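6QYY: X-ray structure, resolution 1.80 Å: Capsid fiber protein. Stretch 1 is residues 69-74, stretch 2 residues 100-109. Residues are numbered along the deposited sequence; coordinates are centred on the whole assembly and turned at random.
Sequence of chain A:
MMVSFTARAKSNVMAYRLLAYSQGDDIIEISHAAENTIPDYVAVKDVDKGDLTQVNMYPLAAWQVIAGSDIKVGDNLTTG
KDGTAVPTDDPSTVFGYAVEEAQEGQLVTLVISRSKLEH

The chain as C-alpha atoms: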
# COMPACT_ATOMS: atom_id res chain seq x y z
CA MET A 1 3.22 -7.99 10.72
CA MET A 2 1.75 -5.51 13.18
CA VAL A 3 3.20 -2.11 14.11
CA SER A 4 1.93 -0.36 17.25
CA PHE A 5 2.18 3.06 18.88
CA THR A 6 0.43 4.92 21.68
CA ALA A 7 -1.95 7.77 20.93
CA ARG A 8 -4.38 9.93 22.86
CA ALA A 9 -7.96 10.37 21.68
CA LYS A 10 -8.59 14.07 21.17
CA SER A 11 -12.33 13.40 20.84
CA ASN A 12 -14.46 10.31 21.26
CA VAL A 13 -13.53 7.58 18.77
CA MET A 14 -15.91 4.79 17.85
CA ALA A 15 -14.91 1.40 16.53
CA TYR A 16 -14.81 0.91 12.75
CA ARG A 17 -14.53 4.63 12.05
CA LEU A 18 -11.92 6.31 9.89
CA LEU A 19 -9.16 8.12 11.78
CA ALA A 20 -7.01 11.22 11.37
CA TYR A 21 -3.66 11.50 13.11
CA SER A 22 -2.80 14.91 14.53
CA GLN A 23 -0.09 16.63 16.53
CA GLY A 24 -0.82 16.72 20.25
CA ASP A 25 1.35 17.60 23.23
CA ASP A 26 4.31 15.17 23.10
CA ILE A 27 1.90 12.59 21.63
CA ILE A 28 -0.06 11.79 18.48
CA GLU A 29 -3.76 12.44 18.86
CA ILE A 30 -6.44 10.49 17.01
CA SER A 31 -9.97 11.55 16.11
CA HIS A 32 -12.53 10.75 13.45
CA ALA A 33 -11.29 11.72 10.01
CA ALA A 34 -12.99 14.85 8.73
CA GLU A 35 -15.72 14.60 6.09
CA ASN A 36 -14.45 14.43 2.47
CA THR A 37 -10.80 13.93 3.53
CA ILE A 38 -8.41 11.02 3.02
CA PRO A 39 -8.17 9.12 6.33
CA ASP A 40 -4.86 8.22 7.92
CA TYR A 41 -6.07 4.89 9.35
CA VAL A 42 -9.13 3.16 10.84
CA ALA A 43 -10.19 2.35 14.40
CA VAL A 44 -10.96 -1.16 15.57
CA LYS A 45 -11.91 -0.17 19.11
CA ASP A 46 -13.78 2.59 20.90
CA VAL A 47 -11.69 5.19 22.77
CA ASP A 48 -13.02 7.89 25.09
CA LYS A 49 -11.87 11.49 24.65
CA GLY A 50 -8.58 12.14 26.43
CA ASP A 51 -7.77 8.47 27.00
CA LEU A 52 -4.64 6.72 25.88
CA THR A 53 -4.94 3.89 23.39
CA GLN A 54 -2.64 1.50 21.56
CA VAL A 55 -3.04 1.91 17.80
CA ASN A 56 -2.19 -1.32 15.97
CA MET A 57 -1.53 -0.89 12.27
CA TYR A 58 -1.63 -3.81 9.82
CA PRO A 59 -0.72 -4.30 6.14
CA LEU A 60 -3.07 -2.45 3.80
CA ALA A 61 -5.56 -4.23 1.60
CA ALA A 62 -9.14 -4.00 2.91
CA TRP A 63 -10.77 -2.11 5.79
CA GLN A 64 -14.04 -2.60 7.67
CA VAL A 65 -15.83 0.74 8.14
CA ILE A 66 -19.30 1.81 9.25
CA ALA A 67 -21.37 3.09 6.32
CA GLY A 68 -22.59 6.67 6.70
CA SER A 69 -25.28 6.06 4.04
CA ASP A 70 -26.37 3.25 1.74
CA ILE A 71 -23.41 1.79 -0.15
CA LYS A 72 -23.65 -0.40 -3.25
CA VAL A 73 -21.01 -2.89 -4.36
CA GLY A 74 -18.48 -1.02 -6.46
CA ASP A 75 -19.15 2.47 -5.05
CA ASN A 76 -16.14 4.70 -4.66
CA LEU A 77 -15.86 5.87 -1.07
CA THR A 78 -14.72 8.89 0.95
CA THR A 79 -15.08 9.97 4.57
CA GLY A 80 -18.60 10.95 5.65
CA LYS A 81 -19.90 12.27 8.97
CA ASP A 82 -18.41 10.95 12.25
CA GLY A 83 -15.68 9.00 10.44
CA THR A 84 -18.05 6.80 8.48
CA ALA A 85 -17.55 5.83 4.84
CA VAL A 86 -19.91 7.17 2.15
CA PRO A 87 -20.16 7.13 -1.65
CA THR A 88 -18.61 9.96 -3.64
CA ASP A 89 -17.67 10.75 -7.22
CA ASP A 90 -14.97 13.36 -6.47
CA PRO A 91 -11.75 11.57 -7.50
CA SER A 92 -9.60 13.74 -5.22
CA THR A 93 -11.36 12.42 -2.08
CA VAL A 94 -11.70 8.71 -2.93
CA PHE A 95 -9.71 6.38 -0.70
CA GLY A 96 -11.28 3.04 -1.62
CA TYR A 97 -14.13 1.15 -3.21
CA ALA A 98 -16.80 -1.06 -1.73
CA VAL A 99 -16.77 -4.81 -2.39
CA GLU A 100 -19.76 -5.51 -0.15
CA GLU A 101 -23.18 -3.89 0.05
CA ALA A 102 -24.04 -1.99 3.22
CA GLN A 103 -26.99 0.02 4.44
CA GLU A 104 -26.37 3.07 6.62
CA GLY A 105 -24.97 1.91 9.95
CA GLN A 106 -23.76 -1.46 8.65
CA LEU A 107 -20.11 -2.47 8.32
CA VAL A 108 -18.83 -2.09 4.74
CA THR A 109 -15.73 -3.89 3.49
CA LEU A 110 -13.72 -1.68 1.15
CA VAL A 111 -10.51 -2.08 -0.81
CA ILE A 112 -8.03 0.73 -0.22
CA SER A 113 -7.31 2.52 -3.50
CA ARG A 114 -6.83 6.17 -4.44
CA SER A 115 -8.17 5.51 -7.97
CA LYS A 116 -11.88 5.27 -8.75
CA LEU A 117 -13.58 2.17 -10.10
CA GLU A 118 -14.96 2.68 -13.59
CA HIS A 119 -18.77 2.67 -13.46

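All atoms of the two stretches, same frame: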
# COMPACT_ATOMS: atom_id res chain seq x y z
N SER A 69 -24.04 6.11 4.82
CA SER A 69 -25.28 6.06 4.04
C SER A 69 -25.23 4.77 3.23
O SER A 69 -24.26 4.01 3.31
CB SER A 69 -25.44 7.30 3.16
OG SER A 69 -24.30 7.51 2.34
N ASP A 70 -26.29 4.51 2.46
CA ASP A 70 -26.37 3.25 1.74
C ASP A 70 -25.25 3.15 0.71
O ASP A 70 -25.01 4.07 -0.07
CB ASP A 70 -27.73 3.11 1.05
CG ASP A 70 -28.87 2.80 2.04
OD1 ASP A 70 -28.63 2.84 3.27
OD2 ASP A 70 -30.00 2.52 1.58
N ILE A 71 -24.55 2.02 0.73
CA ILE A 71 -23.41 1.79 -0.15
C ILE A 71 -23.73 0.57 -1.01
O ILE A 71 -24.23 -0.44 -0.50
CB ILE A 71 -22.11 1.60 0.64
CG1 ILE A 71 -21.64 2.92 1.28
CG2 ILE A 71 -21.01 1.02 -0.24
CD1 ILE A 71 -20.51 2.76 2.28
N LYS A 72 -23.49 0.69 -2.31
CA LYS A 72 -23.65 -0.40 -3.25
C LYS A 72 -22.29 -0.97 -3.62
O LYS A 72 -21.28 -0.26 -3.59
CB LYS A 72 -24.39 0.07 -4.51
CG LYS A 72 -25.80 0.61 -4.24
CD LYS A 72 -26.57 -0.34 -3.31
CE LYS A 72 -28.05 0.03 -3.19
NZ LYS A 72 -28.28 1.26 -2.37
N VAL A 73 -22.26 -2.26 -3.96
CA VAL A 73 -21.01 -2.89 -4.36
C VAL A 73 -20.42 -2.12 -5.53
O VAL A 73 -21.11 -1.84 -6.52
CB VAL A 73 -21.25 -4.37 -4.72
CG1 VAL A 73 -20.00 -4.96 -5.39
CG2 VAL A 73 -21.63 -5.17 -3.49
N GLY A 74 -19.15 -1.75 -5.41
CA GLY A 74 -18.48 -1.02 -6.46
C GLY A 74 -18.47 0.49 -6.30
O GLY A 74 -17.79 1.17 -7.08
N GLU A 100 -18.53 -4.98 -0.73
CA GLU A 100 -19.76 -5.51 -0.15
C GLU A 100 -20.80 -4.40 -0.15
O GLU A 100 -20.47 -3.21 -0.23
CB GLU A 100 -19.54 -6.04 1.27
CG GLU A 100 -18.48 -7.16 1.39
CD GLU A 100 -18.84 -8.42 0.60
OE1 GLU A 100 -20.04 -8.65 0.34
OE2 GLU A 100 -17.91 -9.18 0.24
N GLU A 101 -22.06 -4.80 -0.07
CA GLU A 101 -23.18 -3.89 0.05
C GLU A 101 -23.42 -3.58 1.52
O GLU A 101 -23.28 -4.46 2.38
CB GLU A 101 -24.42 -4.54 -0.58
CG GLU A 101 -25.69 -3.73 -0.56
CD GLU A 101 -26.82 -4.44 -1.29
OE1 GLU A 101 -26.54 -5.48 -1.94
OE2 GLU A 101 -27.97 -3.97 -1.22
N ALA A 102 -23.77 -2.33 1.83
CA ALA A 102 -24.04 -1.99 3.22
C ALA A 102 -25.06 -0.87 3.29
O ALA A 102 -24.92 0.15 2.62
CB ALA A 102 -22.75 -1.59 3.95
N GLN A 103 -26.10 -1.07 4.10
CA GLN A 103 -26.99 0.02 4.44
C GLN A 103 -26.34 0.92 5.49
O GLN A 103 -25.38 0.54 6.16
CB GLN A 103 -28.32 -0.50 4.99
CG GLN A 103 -29.16 -1.31 4.02
CD GLN A 103 -30.51 -1.70 4.62
OE1 GLN A 103 -30.58 -2.23 5.73
NE2 GLN A 103 -31.58 -1.43 3.89
N GLU A 104 -26.89 2.13 5.64
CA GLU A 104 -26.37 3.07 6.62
C GLU A 104 -26.34 2.43 8.00
O GLU A 104 -27.33 1.87 8.46
CB GLU A 104 -27.22 4.34 6.64
CG GLU A 104 -26.88 5.29 7.76
CD GLU A 104 -27.65 6.60 7.66
OE1 GLU A 104 -27.64 7.38 8.64
OE2 GLU A 104 -28.25 6.85 6.60
N GLY A 105 -25.18 2.53 8.66
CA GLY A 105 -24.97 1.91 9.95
C GLY A 105 -24.34 0.53 9.90
O GLY A 105 -23.80 0.08 10.93
N GLN A 106 -24.38 -0.15 8.76
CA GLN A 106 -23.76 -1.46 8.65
C GLN A 106 -22.27 -1.33 8.34
O GLN A 106 -21.78 -0.29 7.89
CB GLN A 106 -24.43 -2.31 7.57
CG GLN A 106 -25.57 -3.21 8.06
CD GLN A 106 -26.28 -3.96 6.93
OE1 GLN A 106 -26.23 -3.54 5.77
NE2 GLN A 106 -26.94 -5.06 7.27
N LEU A 107 -21.54 -2.41 8.60
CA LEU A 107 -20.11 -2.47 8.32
C LEU A 107 -19.88 -2.75 6.84
O LEU A 107 -20.37 -3.76 6.32
CB LEU A 107 -19.48 -3.56 9.20
CG LEU A 107 -18.00 -3.48 9.57
CD1 LEU A 107 -17.66 -2.13 10.18
CD2 LEU A 107 -17.63 -4.63 10.51
N VAL A 108 -19.18 -1.86 6.14
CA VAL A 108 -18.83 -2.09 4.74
C VAL A 108 -17.38 -2.57 4.68
O VAL A 108 -16.53 -2.14 5.48
CB VAL A 108 -19.06 -0.84 3.87
CG1 VAL A 108 -18.00 0.23 4.13
CG2 VAL A 108 -19.05 -1.22 2.38
N THR A 109 -17.10 -3.50 3.78
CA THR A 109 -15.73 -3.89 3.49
C THR A 109 -15.30 -3.19 2.21
O THR A 109 -15.97 -3.31 1.18
CB THR A 109 -15.60 -5.40 3.33
OG1 THR A 109 -16.13 -6.05 4.48
CG2 THR A 109 -14.13 -5.78 3.18

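The two stretches run antiparallel, as the closest CA pairs establish: Lys-72 lies opposite Glu-101, Ile-71 opposite Ala-102, Asp-70 opposite Gln-103 and Ser-69 opposite Glu-104, with CA-CA separations between 4.1 and 5.1 Å. Together they bury 472 Å², both sides summed.

Stretch 2 enters the contact at Glu-100, whose CB points away from stretch 1, so its backbone makes the approach. The CG2 methyl of Val-73 sits 3.5 Å from Glu-100 C and, at the same 3.5 Å, from Glu-101 N, covering the peptide link between the two residues. This packing has a polar cost: Glu-100 O is buried by the contact and has no partner anywhere in the model.

Glu-101 extends its side chain with chi1 and chi2 both t. Its CG passes 3.6 Å from Ile-71 O, a contact of aliphatic carbon with a carbonyl. The acid and the amine of Lys-72 do not pair: Glu-101 OE2 comes no nearer to that residue than 4.4 Å, at CD, and NZ lies farther off.

Ala-102 is the centre of the backbone pairing. Ile-71 N donates to Ala-102 O at 2.7 Å, with an angle of 168° at the hydrogen, and Ala-102 N donates to Ile-71 O at 3.0 Å and 170°. These two short, nearly linear bonds are reciprocal, which defines a hydrogen-bonded antiparallel pair; it remains a single bridge. Ala-102 O also receives a CA-H...O contact from Asp-70 CA at 3.5 Å, with 137° at the hydrogen, clearly less direct than the amide bond.

At Gln-103 a type II turn begins, closed by Gln-106 N donating to Gln-103 O at 2.9 Å. The side chain of Gln-106 folds back as well, its OE1 accepting from Gln-103 N at 3.0 Å. Asp-70 joins stretch 1 to this turn: its CB points sideways, but its carboxylate comes nearer, and OD1 accepts from Glu-104 N at 3.0 Å and 154°. The same OD1 lies 3.5 Å from Gln-103 CA. Glu-104 also packs its CB against Ser-69 CA at 3.7 Å.

Gly-105 has phi/psi of 94/-19°, where a CB would be jammed against the preceding carbonyl O, so the turn calls for glycine here. Beyond it, Leu-107 begins a strand, and Val-108 points its CB toward stretch 1. Its CG2 meets Ile-71 CG2 at 4.0 Å, an apolar contact between two buried side chains that complements the backbone pairing at Ile-71.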